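Local coordinates for VgrG protein (Vibrio cholerae, PDB 4DTH) that probably cross-links host G-actin through a toxin domain that binds ATP and magnesium ions, at residues 174-179 / 347-352; 198-203 / 232-237; 245-250 / 269-274; 276-281 / 327-332. All blocks are in the same frame, centred on the assembly; numbering follows the deposited sequence.

Contact 1: residues 174-179 / 347-352. With MG (magnesium ion), chain D; ATP (adenosine-5'-triphosphate), chain B.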
# COMPACT_ATOMS: atom_id res chain seq x y z
N GLN A 174 7.67 3.33 -2.34
CA GLN A 174 6.53 3.83 -1.57
C GLN A 174 6.73 3.47 -0.12
O GLN A 174 7.52 2.58 0.21
CB GLN A 174 5.19 3.23 -2.04
CG GLN A 174 4.64 3.85 -3.31
CD GLN A 174 5.03 3.02 -4.49
OE1 GLN A 174 4.68 1.84 -4.60
NE2 GLN A 174 5.78 3.62 -5.40
N ALA A 175 6.01 4.17 0.76
CA ALA A 175 5.99 3.88 2.18
C ALA A 175 4.54 3.87 2.62
O ALA A 175 3.73 4.66 2.10
CB ALA A 175 6.76 4.94 2.96
N THR A 176 4.20 2.97 3.55
CA THR A 176 2.86 2.86 4.12
C THR A 176 2.97 3.07 5.62
O THR A 176 3.76 2.39 6.27
CB THR A 176 2.18 1.55 3.69
OG1 THR A 176 2.01 1.57 2.27
CG2 THR A 176 0.81 1.35 4.35
N VAL A 177 2.19 4.01 6.16
CA VAL A 177 2.18 4.35 7.58
C VAL A 177 0.85 3.92 8.17
O VAL A 177 -0.21 4.21 7.61
CB VAL A 177 2.46 5.87 7.79
CG1 VAL A 177 2.18 6.32 9.23
CG2 VAL A 177 3.88 6.24 7.37
N GLY A 178 0.91 3.25 9.32
CA GLY A 178 -0.28 2.84 10.06
C GLY A 178 -0.36 3.60 11.37
O GLY A 178 0.63 3.68 12.09
N VAL A 179 -1.53 4.20 11.67
CA VAL A 179 -1.77 4.95 12.92
C VAL A 179 -3.08 4.51 13.56
O VAL A 179 -3.95 4.00 12.85
CB VAL A 179 -1.75 6.50 12.71
CG1 VAL A 179 -0.38 6.99 12.29
CG2 VAL A 179 -2.85 6.95 11.74
N ALA A 347 -6.34 0.34 13.55
CA ALA A 347 -5.28 1.08 12.90
C ALA A 347 -5.76 1.33 11.48
O ALA A 347 -6.41 0.47 10.87
CB ALA A 347 -3.99 0.27 12.87
N ILE A 348 -5.48 2.52 10.96
CA ILE A 348 -5.80 2.91 9.59
C ILE A 348 -4.51 3.23 8.88
O ILE A 348 -3.62 3.86 9.46
CB ILE A 348 -6.90 4.00 9.46
CG1 ILE A 348 -6.54 5.27 10.28
CG2 ILE A 348 -8.28 3.40 9.85
CD1 ILE A 348 -7.56 6.48 10.14
N LEU A 349 -4.37 2.73 7.64
CA LEU A 349 -3.13 2.82 6.88
C LEU A 349 -3.16 3.74 5.70
O LEU A 349 -4.20 3.91 5.07
CB LEU A 349 -2.70 1.41 6.45
CG LEU A 349 -1.90 0.63 7.51
CD1 LEU A 349 -2.77 0.20 8.71
CD2 LEU A 349 -1.29 -0.55 6.89
N PHE A 350 -1.98 4.32 5.37
CA PHE A 350 -1.88 5.28 4.27
C PHE A 350 -0.64 5.07 3.47
O PHE A 350 0.45 4.96 4.04
CB PHE A 350 -1.92 6.72 4.82
CG PHE A 350 -3.16 7.00 5.63
CD1 PHE A 350 -4.33 7.44 5.01
CD2 PHE A 350 -3.18 6.76 7.00
CE1 PHE A 350 -5.50 7.64 5.75
CE2 PHE A 350 -4.35 6.96 7.74
CZ PHE A 350 -5.50 7.39 7.11
N GLU A 351 -0.79 5.05 2.14
CA GLU A 351 0.33 4.85 1.23
C GLU A 351 0.80 6.18 0.65
O GLU A 351 0.02 6.90 0.01
CB GLU A 351 -0.09 3.88 0.11
CG GLU A 351 0.98 3.64 -0.94
CD GLU A 351 0.55 2.75 -2.08
OE1 GLU A 351 -0.22 1.79 -1.85
OE2 GLU A 351 1.03 2.97 -3.21
N PHE A 352 2.09 6.49 0.85
CA PHE A 352 2.72 7.67 0.28
C PHE A 352 3.17 7.25 -1.12
O PHE A 352 4.14 6.49 -1.25
CB PHE A 352 3.90 8.13 1.14
CG PHE A 352 3.45 8.76 2.44
CD1 PHE A 352 3.09 7.96 3.53
CD2 PHE A 352 3.37 10.14 2.58
CE1 PHE A 352 2.66 8.54 4.73
CE2 PHE A 352 2.96 10.72 3.79
CZ PHE A 352 2.59 9.91 4.85
MG MG D . 2.47 0.87 -3.93
PG ATP B . -2.33 -2.34 -3.49
O1G ATP B . -1.97 -0.90 -3.31
O2G ATP B . -3.75 -2.60 -3.06
O3G ATP B . -2.17 -2.79 -4.91
PB ATP B . -1.13 -4.61 -2.19
O1B ATP B . -2.43 -5.28 -1.96
O2B ATP B . -0.42 -5.33 -3.31
O3B ATP B . -1.34 -3.18 -2.55
PA ATP B . -0.57 -4.51 0.59
O1A ATP B . -2.01 -4.21 0.72
O2A ATP B . -0.30 -5.82 1.33
O3A ATP B . -0.24 -4.68 -0.86
O5' ATP B . 0.27 -3.29 1.22
C5' ATP B . 1.67 -3.53 1.41
C4' ATP B . 2.35 -2.40 2.14
O4' ATP B . 1.68 -2.15 3.41
C3' ATP B . 3.81 -2.69 2.50
O3' ATP B . 4.63 -1.53 2.45
C2' ATP B . 3.68 -3.23 3.92
O2' ATP B . 4.89 -3.23 4.65
C1' ATP B . 2.64 -2.27 4.45
N9 ATP B . 1.97 -2.65 5.69
C8 ATP B . 1.24 -3.78 5.92
N7 ATP B . 0.74 -3.85 7.14
C5 ATP B . 1.18 -2.69 7.75
C6 ATP B . 0.99 -2.15 9.04
N6 ATP B . 0.27 -2.74 10.00
N1 ATP B . 1.56 -0.95 9.30
C2 ATP B . 2.26 -0.34 8.35
N3 ATP B . 2.51 -0.74 7.11
C4 ATP B . 1.94 -1.94 6.86
O HOH W 1 0.34 0.15 0.61

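Contact 2: residues 198-203 / 232-237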
# COMPACT_ATOMS: atom_id res chain seq x y z
N ALA A 198 -2.28 15.77 4.14
CA ALA A 198 -2.78 15.26 2.85
C ALA A 198 -3.73 16.32 2.26
O ALA A 198 -4.54 16.89 3.01
CB ALA A 198 -3.51 13.95 3.04
N PRO A 199 -3.58 16.68 0.97
CA PRO A 199 -4.42 17.77 0.40
C PRO A 199 -5.92 17.52 0.49
O PRO A 199 -6.69 18.47 0.65
CB PRO A 199 -3.95 17.86 -1.06
CG PRO A 199 -2.63 17.21 -1.10
CD PRO A 199 -2.63 16.15 -0.03
N TRP A 200 -6.32 16.24 0.41
CA TRP A 200 -7.73 15.85 0.49
C TRP A 200 -8.33 15.99 1.88
O TRP A 200 -9.55 16.05 2.00
CB TRP A 200 -7.94 14.43 -0.05
CG TRP A 200 -7.10 13.38 0.61
CD1 TRP A 200 -5.93 12.86 0.15
CD2 TRP A 200 -7.38 12.71 1.85
NE1 TRP A 200 -5.45 11.90 1.02
CE2 TRP A 200 -6.32 11.80 2.08
CE3 TRP A 200 -8.42 12.78 2.79
CZ2 TRP A 200 -6.27 10.98 3.22
CZ3 TRP A 200 -8.37 11.97 3.92
CH2 TRP A 200 -7.30 11.09 4.12
N TYR A 201 -7.49 15.98 2.94
CA TYR A 201 -8.00 16.09 4.30
C TYR A 201 -8.39 17.52 4.64
O TYR A 201 -7.54 18.42 4.59
CB TYR A 201 -7.03 15.51 5.34
CG TYR A 201 -7.56 15.59 6.75
CD1 TYR A 201 -8.69 14.85 7.14
CD2 TYR A 201 -6.97 16.41 7.70
CE1 TYR A 201 -9.18 14.92 8.44
CE2 TYR A 201 -7.44 16.47 9.01
CZ TYR A 201 -8.55 15.73 9.38
OH TYR A 201 -9.04 15.82 10.65
N GLN A 202 -9.66 17.72 5.01
CA GLN A 202 -10.19 19.05 5.33
C GLN A 202 -10.40 19.20 6.82
O GLN A 202 -11.47 18.88 7.35
CB GLN A 202 -11.46 19.33 4.53
CG GLN A 202 -11.25 19.16 3.03
CD GLN A 202 -12.44 19.63 2.24
OE1 GLN A 202 -12.92 20.75 2.41
NE2 GLN A 202 -12.92 18.80 1.33
N LYS A 203 -9.36 19.67 7.52
CA LYS A 203 -9.42 19.84 8.96
C LYS A 203 -10.55 20.77 9.45
O LYS A 203 -11.05 20.58 10.56
CB LYS A 203 -8.07 20.25 9.51
CG LYS A 203 -8.01 20.17 11.01
CD LYS A 203 -6.80 19.38 11.48
CE LYS A 203 -6.45 19.73 12.91
NZ LYS A 203 -6.11 21.16 13.10
N THR A 232 -15.80 12.38 5.78
CA THR A 232 -16.28 13.39 4.83
C THR A 232 -15.18 13.76 3.84
O THR A 232 -15.46 13.84 2.65
CB THR A 232 -16.88 14.61 5.53
OG1 THR A 232 -17.90 14.18 6.44
CG2 THR A 232 -17.49 15.60 4.55
N SER A 233 -13.92 13.94 4.31
CA SER A 233 -12.80 14.27 3.42
C SER A 233 -12.62 13.18 2.35
O SER A 233 -12.46 13.51 1.18
CB SER A 233 -11.52 14.48 4.21
OG SER A 233 -11.65 15.63 5.03
N ILE A 234 -12.69 11.90 2.75
CA ILE A 234 -12.55 10.78 1.81
C ILE A 234 -13.72 10.74 0.82
O ILE A 234 -13.49 10.57 -0.37
CB ILE A 234 -12.37 9.43 2.57
CG1 ILE A 234 -10.97 9.38 3.22
CG2 ILE A 234 -12.60 8.22 1.61
CD1 ILE A 234 -10.69 8.15 4.04
N TYR A 235 -14.96 10.88 1.33
CA TYR A 235 -16.16 10.84 0.47
C TYR A 235 -16.13 11.96 -0.56
O TYR A 235 -16.40 11.71 -1.74
CB TYR A 235 -17.45 10.92 1.30
CG TYR A 235 -17.87 9.67 2.05
CD1 TYR A 235 -16.93 8.83 2.64
CD2 TYR A 235 -19.21 9.40 2.29
CE1 TYR A 235 -17.31 7.74 3.42
CE2 TYR A 235 -19.61 8.30 3.05
CZ TYR A 235 -18.66 7.49 3.63
OH TYR A 235 -19.07 6.40 4.35
N LEU A 236 -15.78 13.20 -0.13
CA LEU A 236 -15.71 14.36 -1.01
C LEU A 236 -14.60 14.21 -2.05
O LEU A 236 -14.83 14.51 -3.22
CB LEU A 236 -15.53 15.67 -0.22
CG LEU A 236 -16.71 16.11 0.65
CD1 LEU A 236 -16.37 17.42 1.37
CD2 LEU A 236 -18.00 16.26 -0.16
N LYS A 237 -13.42 13.71 -1.64
CA LYS A 237 -12.31 13.46 -2.56
C LYS A 237 -12.68 12.39 -3.60
O LYS A 237 -12.34 12.55 -4.78
CB LYS A 237 -11.01 13.09 -1.82
CG LYS A 237 -9.79 12.91 -2.73
CD LYS A 237 -9.34 14.21 -3.40
CE LYS A 237 -8.04 14.01 -4.13
NZ LYS A 237 -7.58 15.30 -4.71
O HOH W 2 -11.74 16.16 0.55

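Contact 3: residues 245-250 / 269-274. With ATP (adenosine-5'-triphosphate), chain B; SO4 (sulfate ion), chain F.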
# COMPACT_ATOMS: atom_id res chain seq x y z
N PHE A 245 -11.95 12.08 -13.30
CA PHE A 245 -11.50 10.96 -14.12
C PHE A 245 -12.59 10.16 -14.84
O PHE A 245 -12.26 9.25 -15.60
CB PHE A 245 -10.59 10.04 -13.30
CG PHE A 245 -9.27 10.66 -12.92
CD1 PHE A 245 -8.24 10.77 -13.85
CD2 PHE A 245 -9.05 11.16 -11.64
CE1 PHE A 245 -7.01 11.35 -13.50
CE2 PHE A 245 -7.82 11.72 -11.28
CZ PHE A 245 -6.81 11.81 -12.21
N GLY A 246 -13.85 10.49 -14.59
CA GLY A 246 -14.98 9.80 -15.20
C GLY A 246 -15.04 8.35 -14.75
O GLY A 246 -14.98 7.44 -15.58
N ILE A 247 -15.11 8.14 -13.43
CA ILE A 247 -15.09 6.80 -12.85
C ILE A 247 -16.51 6.30 -12.59
O ILE A 247 -17.29 7.01 -11.96
CB ILE A 247 -14.24 6.78 -11.54
CG1 ILE A 247 -12.80 7.29 -11.80
CG2 ILE A 247 -14.22 5.37 -10.91
CD1 ILE A 247 -11.99 7.58 -10.53
N TYR A 248 -16.80 5.04 -12.97
CA TYR A 248 -18.10 4.43 -12.66
C TYR A 248 -18.04 3.96 -11.20
O TYR A 248 -17.28 3.04 -10.90
CB TYR A 248 -18.36 3.24 -13.60
CG TYR A 248 -18.80 3.67 -14.98
CD1 TYR A 248 -17.87 4.07 -15.94
CD2 TYR A 248 -20.15 3.70 -15.32
CE1 TYR A 248 -18.27 4.51 -17.20
CE2 TYR A 248 -20.56 4.11 -16.59
CZ TYR A 248 -19.62 4.52 -17.52
OH TYR A 248 -20.02 4.93 -18.77
N ILE A 249 -18.80 4.65 -10.31
CA ILE A 249 -18.92 4.37 -8.87
C ILE A 249 -20.31 3.85 -8.62
O ILE A 249 -21.27 4.60 -8.81
CB ILE A 249 -18.70 5.64 -7.96
CG1 ILE A 249 -17.42 6.42 -8.30
CG2 ILE A 249 -18.83 5.30 -6.45
CD1 ILE A 249 -16.12 5.79 -7.90
N ASN A 250 -20.44 2.59 -8.13
CA ASN A 250 -21.75 1.99 -7.83
C ASN A 250 -22.62 2.07 -9.08
O ASN A 250 -22.20 1.59 -10.13
CB ASN A 250 -22.42 2.68 -6.61
CG ASN A 250 -22.58 1.81 -5.42
OD1 ASN A 250 -21.91 0.78 -5.26
ND2 ASN A 250 -23.44 2.26 -4.52
N PRO A 269 -3.55 3.58 -11.58
CA PRO A 269 -2.39 4.27 -10.97
C PRO A 269 -2.48 5.80 -10.95
O PRO A 269 -2.05 6.39 -9.97
CB PRO A 269 -1.20 3.80 -11.81
CG PRO A 269 -1.62 2.51 -12.38
CD PRO A 269 -3.11 2.55 -12.55
N LYS A 270 -3.05 6.43 -12.01
CA LYS A 270 -3.16 7.89 -11.99
C LYS A 270 -4.17 8.40 -10.96
O LYS A 270 -3.98 9.49 -10.41
CB LYS A 270 -3.34 8.51 -13.38
CG LYS A 270 -4.64 8.23 -14.08
CD LYS A 270 -4.54 8.81 -15.48
CE LYS A 270 -5.47 8.12 -16.43
NZ LYS A 270 -5.46 8.77 -17.77
N VAL A 271 -5.21 7.60 -10.67
CA VAL A 271 -6.21 7.95 -9.65
C VAL A 271 -5.57 7.81 -8.27
O VAL A 271 -5.70 8.71 -7.44
CB VAL A 271 -7.53 7.14 -9.79
CG1 VAL A 271 -8.51 7.47 -8.66
CG2 VAL A 271 -8.17 7.39 -11.15
N LYS A 272 -4.84 6.70 -8.04
CA LYS A 272 -4.14 6.50 -6.77
C LYS A 272 -3.12 7.64 -6.54
O LYS A 272 -3.03 8.15 -5.43
CB LYS A 272 -3.41 5.16 -6.79
CG LYS A 272 -4.30 3.94 -6.70
CD LYS A 272 -3.38 2.71 -6.65
CE LYS A 272 -4.10 1.42 -6.40
NZ LYS A 272 -3.14 0.29 -6.29
N ASN A 273 -2.41 8.06 -7.61
CA ASN A 273 -1.43 9.15 -7.54
C ASN A 273 -2.07 10.47 -7.15
O ASN A 273 -1.48 11.24 -6.39
CB ASN A 273 -0.65 9.28 -8.84
CG ASN A 273 0.35 8.17 -9.05
OD1 ASN A 273 0.66 7.40 -8.13
ND2 ASN A 273 0.86 8.04 -10.26
N ALA A 274 -3.31 10.72 -7.63
CA ALA A 274 -4.05 11.94 -7.32
C ALA A 274 -4.37 12.09 -5.82
O ALA A 274 -4.49 13.22 -5.36
CB ALA A 274 -5.32 12.02 -8.15
PG ATP B . -2.33 -2.34 -3.49
O1G ATP B . -1.97 -0.90 -3.31
O2G ATP B . -3.75 -2.60 -3.06
O3G ATP B . -2.17 -2.79 -4.91
PB ATP B . -1.13 -4.61 -2.19
O1B ATP B . -2.43 -5.28 -1.96
O2B ATP B . -0.42 -5.33 -3.31
O3B ATP B . -1.34 -3.18 -2.55
PA ATP B . -0.57 -4.51 0.59
O1A ATP B . -2.01 -4.21 0.72
O2A ATP B . -0.30 -5.82 1.33
O3A ATP B . -0.24 -4.68 -0.86
O5' ATP B . 0.27 -3.29 1.22
C5' ATP B . 1.67 -3.53 1.41
C4' ATP B . 2.35 -2.40 2.14
O4' ATP B . 1.68 -2.15 3.41
C3' ATP B . 3.81 -2.69 2.50
O3' ATP B . 4.63 -1.53 2.45
C2' ATP B . 3.68 -3.23 3.92
O2' ATP B . 4.89 -3.23 4.65
C1' ATP B . 2.64 -2.27 4.45
N9 ATP B . 1.97 -2.65 5.69
C8 ATP B . 1.24 -3.78 5.92
N7 ATP B . 0.74 -3.85 7.14
C5 ATP B . 1.18 -2.69 7.75
C6 ATP B . 0.99 -2.15 9.04
N6 ATP B . 0.27 -2.74 10.00
N1 ATP B . 1.56 -0.95 9.30
C2 ATP B . 2.26 -0.34 8.35
N3 ATP B . 2.51 -0.74 7.11
C4 ATP B . 1.94 -1.94 6.86
S SO4 F . 0.06 0.74 -8.57
O1 SO4 F . 0.85 -0.32 -9.21
O2 SO4 F . 0.37 2.00 -9.18
O3 SO4 F . -1.35 0.41 -8.70
O4 SO4 F . 0.40 0.79 -7.14

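Contact 4: residues 276-281 / 327-332. With ATP (adenosine-5'-triphosphate), chain B.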
# COMPACT_ATOMS: atom_id res chain seq x y z
N GLU A 276 -2.23 11.24 -3.45
CA GLU A 276 -0.87 11.55 -2.94
C GLU A 276 -0.57 10.69 -1.70
O GLU A 276 0.38 9.92 -1.70
CB GLU A 276 -0.68 13.05 -2.65
CG GLU A 276 -0.79 13.92 -3.89
CD GLU A 276 -0.56 15.40 -3.66
OE1 GLU A 276 -1.09 16.20 -4.47
OE2 GLU A 276 0.13 15.77 -2.69
N ILE A 277 -1.40 10.84 -0.67
CA ILE A 277 -1.40 10.03 0.54
C ILE A 277 -2.69 9.22 0.39
O ILE A 277 -3.80 9.74 0.57
CB ILE A 277 -1.33 10.88 1.84
CG1 ILE A 277 -0.01 11.69 1.87
CG2 ILE A 277 -1.46 9.98 3.07
CD1 ILE A 277 0.11 12.78 2.97
N LEU A 278 -2.53 7.97 -0.03
CA LEU A 278 -3.65 7.10 -0.36
C LEU A 278 -4.20 6.29 0.83
O LEU A 278 -3.48 5.44 1.35
CB LEU A 278 -3.23 6.14 -1.50
CG LEU A 278 -4.23 5.09 -1.96
CD1 LEU A 278 -5.42 5.72 -2.69
CD2 LEU A 278 -3.55 4.05 -2.86
N PRO A 279 -5.47 6.50 1.24
CA PRO A 279 -6.05 5.65 2.29
C PRO A 279 -6.01 4.17 1.86
O PRO A 279 -6.34 3.86 0.71
CB PRO A 279 -7.48 6.16 2.41
CG PRO A 279 -7.41 7.60 1.91
CD PRO A 279 -6.46 7.48 0.74
N ARG A 280 -5.53 3.29 2.75
CA ARG A 280 -5.40 1.87 2.45
C ARG A 280 -6.35 1.01 3.26
O ARG A 280 -6.31 -0.21 3.13
CB ARG A 280 -3.94 1.39 2.66
CG ARG A 280 -2.94 1.94 1.64
CD ARG A 280 -3.00 1.28 0.27
NE ARG A 280 -2.75 -0.16 0.31
CZ ARG A 280 -3.68 -1.09 0.15
NH1 ARG A 280 -4.94 -0.74 -0.06
NH2 ARG A 280 -3.36 -2.37 0.20
N THR A 281 -7.17 1.64 4.12
CA THR A 281 -8.09 0.89 4.98
C THR A 281 -9.50 1.23 4.57
O THR A 281 -9.80 2.39 4.26
CB THR A 281 -7.79 1.19 6.46
OG1 THR A 281 -6.44 0.84 6.75
CG2 THR A 281 -8.73 0.44 7.44
N GLU A 327 -14.11 0.03 -0.98
CA GLU A 327 -12.72 0.38 -0.74
C GLU A 327 -12.32 1.60 -1.57
O GLU A 327 -12.84 1.80 -2.67
CB GLU A 327 -11.82 -0.81 -1.08
CG GLU A 327 -12.08 -2.04 -0.23
CD GLU A 327 -11.35 -2.11 1.10
OE1 GLU A 327 -10.75 -1.09 1.51
OE2 GLU A 327 -11.39 -3.19 1.73
N VAL A 328 -11.36 2.40 -1.06
CA VAL A 328 -10.85 3.58 -1.76
C VAL A 328 -10.15 3.18 -3.06
O VAL A 328 -10.41 3.79 -4.10
CB VAL A 328 -9.93 4.44 -0.83
CG1 VAL A 328 -9.14 5.49 -1.63
CG2 VAL A 328 -10.75 5.11 0.27
N ALA A 329 -9.29 2.13 -3.01
CA ALA A 329 -8.54 1.68 -4.17
C ALA A 329 -8.18 0.20 -4.07
O ALA A 329 -7.02 -0.17 -3.90
CB ALA A 329 -7.27 2.53 -4.34
N GLY A 330 -9.19 -0.65 -4.19
CA GLY A 330 -8.99 -2.10 -4.13
C GLY A 330 -8.79 -2.63 -2.73
O GLY A 330 -8.95 -1.89 -1.75
N HIS A 331 -8.43 -3.93 -2.63
CA HIS A 331 -8.25 -4.61 -1.35
C HIS A 331 -7.49 -3.78 -0.31
O HIS A 331 -6.38 -3.34 -0.58
CB HIS A 331 -7.68 -6.03 -1.52
CG HIS A 331 -7.61 -6.79 -0.24
ND1 HIS A 331 -8.73 -7.06 0.52
CD2 HIS A 331 -6.53 -7.34 0.37
CE1 HIS A 331 -8.30 -7.72 1.58
NE2 HIS A 331 -6.98 -7.92 1.52
N GLY A 332 -8.12 -3.54 0.82
CA GLY A 332 -7.52 -2.75 1.88
C GLY A 332 -6.78 -3.57 2.91
O GLY A 332 -6.85 -4.80 2.88
PG ATP B . -2.33 -2.34 -3.49
O1G ATP B . -1.97 -0.90 -3.31
O2G ATP B . -3.75 -2.60 -3.06
O3G ATP B . -2.17 -2.79 -4.91
PB ATP B . -1.13 -4.61 -2.19
O1B ATP B . -2.43 -5.28 -1.96
O2B ATP B . -0.42 -5.33 -3.31
O3B ATP B . -1.34 -3.18 -2.55
PA ATP B . -0.57 -4.51 0.59
O1A ATP B . -2.01 -4.21 0.72
O2A ATP B . -0.30 -5.82 1.33
O3A ATP B . -0.24 -4.68 -0.86
O5' ATP B . 0.27 -3.29 1.22
C5' ATP B . 1.67 -3.53 1.41
C4' ATP B . 2.35 -2.40 2.14
O4' ATP B . 1.68 -2.15 3.41
C3' ATP B . 3.81 -2.69 2.50
O3' ATP B . 4.63 -1.53 2.45
C2' ATP B . 3.68 -3.23 3.92
O2' ATP B . 4.89 -3.23 4.65
C1' ATP B . 2.64 -2.27 4.45
N9 ATP B . 1.97 -2.65 5.69
C8 ATP B . 1.24 -3.78 5.92
N7 ATP B . 0.74 -3.85 7.14
C5 ATP B . 1.18 -2.69 7.75
C6 ATP B . 0.99 -2.15 9.04
N6 ATP B . 0.27 -2.74 10.00
N1 ATP B . 1.56 -0.95 9.30
C2 ATP B . 2.26 -0.34 8.35
N3 ATP B . 2.51 -0.74 7.11
C4 ATP B . 1.94 -1.94 6.86
O HOH W 3 -5.98 1.73 -1.15

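Contact 1: residues 174-179 / 347-352
Val177 and Phe352 meet on the packed face of an antiparallel strand pair, where CG2 of Val177 lies 3.7 Å from CE1 of Phe352. Phe352 CG stands beside its backbone N, anti to the carbonyl carbon (chi1 -72°); Ala175 O lies at the ring edge, in its plane. Next along this face, Val179 CG2 approaches the edge of the Phe350 ring and CG1 of Ile348. Five backbone hydrogen bonds tie the strands together; one of the shortest runs from Phe352 N to Ala175 O, 2.8 Å. The other face, with Thr176, Gly178, Leu349 and Glu351, meets ATP and, through Glu351, magnesium. Gly178, without a side chain, lets Leu349 CG come within 3.7 Å of its CA, while Leu349 CD2 touches the adenine of ATP at C5, 3.4 Å away. Glu351 has CG anti to its backbone N (chi1 178°) and an extended chain, and its OE2 binds magnesium at 2.6 Å. Gln174 OE1 reaches the same ion at 2.5 Å, its amide 24° from the Glu351 carboxylate plane; Gln174 is partly exposed, unlike the rest of the pair. Glu28 completes the protein ligands of this metal, and Glu351 OE2 also forms a salt bridge with Arg353. A water 2.7 Å from Thr176 OG1 bridges to Glu351 OE1, to which it donates. Strand 24-30 flanks 174-179 and strand 277-279 flanks 347-352, while Leu194 and Leu195 of helix 190-196 cover the aromatic face.

Contact 2: residues 198-203 / 232-237
Trp200 turns the edge of its indole to helix 221-245, with Ser233 CB in the ring plane, 3.8 Å from CE3. Beside it, Ile234 points the same way as the indole, and its CG1 is 3.7 Å from Trp200 CZ3. Further along the helix, the aliphatic part of Lys237 runs past the start of the tryptophan side chain: its bend at chi2 (67°) carries CD to 3.6 Å from Trp200 CB, while NZ goes on to a salt bridge with Glu240. The indole takes this direction with CG between the backbone N and the carbonyl carbon (chi1 55°), and Ala198 CB lies over one face, 3.4 Å above the plane and toward the rim. NE1 bonds to Ile277 O, and Trp275 meets the ring edge-to-face. Ser233 OG accepts a hydrogen bond from Gln202 N at 2.9 Å, almost straight (170°), and is also hydrogen-bonded to Ala229 O within its own helix. A water bridges the two backbones, donating to Trp200 O and to Ser233 O, and it accepts from Gln202 NE2 at 3.0 Å. The Gln202 side chain crosses that of Leu236 at about a right angle, NE2 being 3.7 Å from Leu236 CD1. The arrangement is a type I beta turn, Ala198 to Tyr201, between helices 190-196 and 204-212, whose Trp200 packs on helix 221-245 and whose following residue, Gln202, bonds to Ser233 of that helix.

Contact 3: residues 245-250 / 269-274
Phe245 closes helix 221-245 and lays its ring against helix 269-275, two helices that follow each other in the chain with a long loop between them. Val271 CG2 stands over one face of the ring in a CH-pi contact, 4.1 Å from the centroid and 22° off the normal. The methyl lies toward the rim of the ring, and the two side chains slide past each other in opposite directions. Around the ring, Lys270 CG is 4.0 Å from CE1 of Phe245 and Ala274 CB is equally far from CE2, so Lys270, Val271 and Ala274 of the helix all touch the phenyl ring. Ile247 adds a second apolar partner for the valine: the two reach tip to tip, with Ile247 CD1 3.9 Å from Val271 CG2. No hydrogen bond crosses between the segments, and the contact is only partly buried, Lys270 lying at its exposed margin. What positions these groups begins with Gly246, the first residue to leave the helix, whose positive phi (64°) swings the chain round to bring Ile247 up to Val271. The connecting loop helps as well, for Asn262 forms a backbone hydrogen bond with Phe245 and Ala263 touches Val271. Leu241, one turn before the end of helix 221-245, packs on Ala274. From the same short helix Lys272, its chain extended beyond CG, reaches the ATP site; its NZ donates to O3 of a sulfate, probably from the crystallisation liquor, at 3.0 Å, and weakly to O1G of the ATP gamma-phosphate.

Contact 4: residues 276-281 / 327-332
Leu278 and Val328 slide past each other in opposite directions at the apolar centre, CD1 of the leucine lying 3.9 Å from CG1 of the valine. The same methyl of Leu278 rests on Ala329 CB, while Pro279 crosses Val328 at about a right angle, its CB 4.0 Å from CG2. Ile234 of helix 221-245 and Trp275 of helix 269-275 also touch Val328. Outward from it a water donates to Pro279 O and accepts from Arg280 NH1 at 2.9 Å. Arg280 sets off away from the loop, but bends at chi2 (-76°) and chi3 (-60°) turn the chain back to it. The guanidinium then grips one carbonyl end-on: NH1 reaches His331 O at 3.0 Å and NH2 the same oxygen at 3.3 Å, with the acceptor near the guanidinium plane. Over one face of that group lies O2G of ATP, 3.1 Å above the plane and toward its rim. Close by, the backbones meet where Gly332 CA is 3.1 Å from Arg280 O. At the outer edge, Glu327 OE2 bonds to Asn334 and, weakly, to Gly332 N. Arg280 and His331 belong to the ATP pocket, on its phosphate side: an arginine just after a short strand, held by a loop carbonyl and turned onto the triphosphate, where its positive charge probably offsets that of the phosphates.

Contacts 1 and 4 lie closest, their centres about 9 Å apart, because strand 277-279 pairs with strand 343-352: Arg280 N is 2.8 Å from Leu349 O, and Leu278 N is equally far from Glu351 O. Contact 2 backs this sheet from the side away from the nucleotide, with Trp200 CH2 4.2 Å from Phe350 CE1 and the Trp200 side chain about 14 Å from ATP. Contact 3 joins contact 4 through Lys272, whose CE is 3.9 Å from Ala329 CB. Contacts 1, 3 and 4 thus converge on ATP, approaching its adenine and its phosphates, although the centres of contacts 1 and 3 are about 20 Å apart.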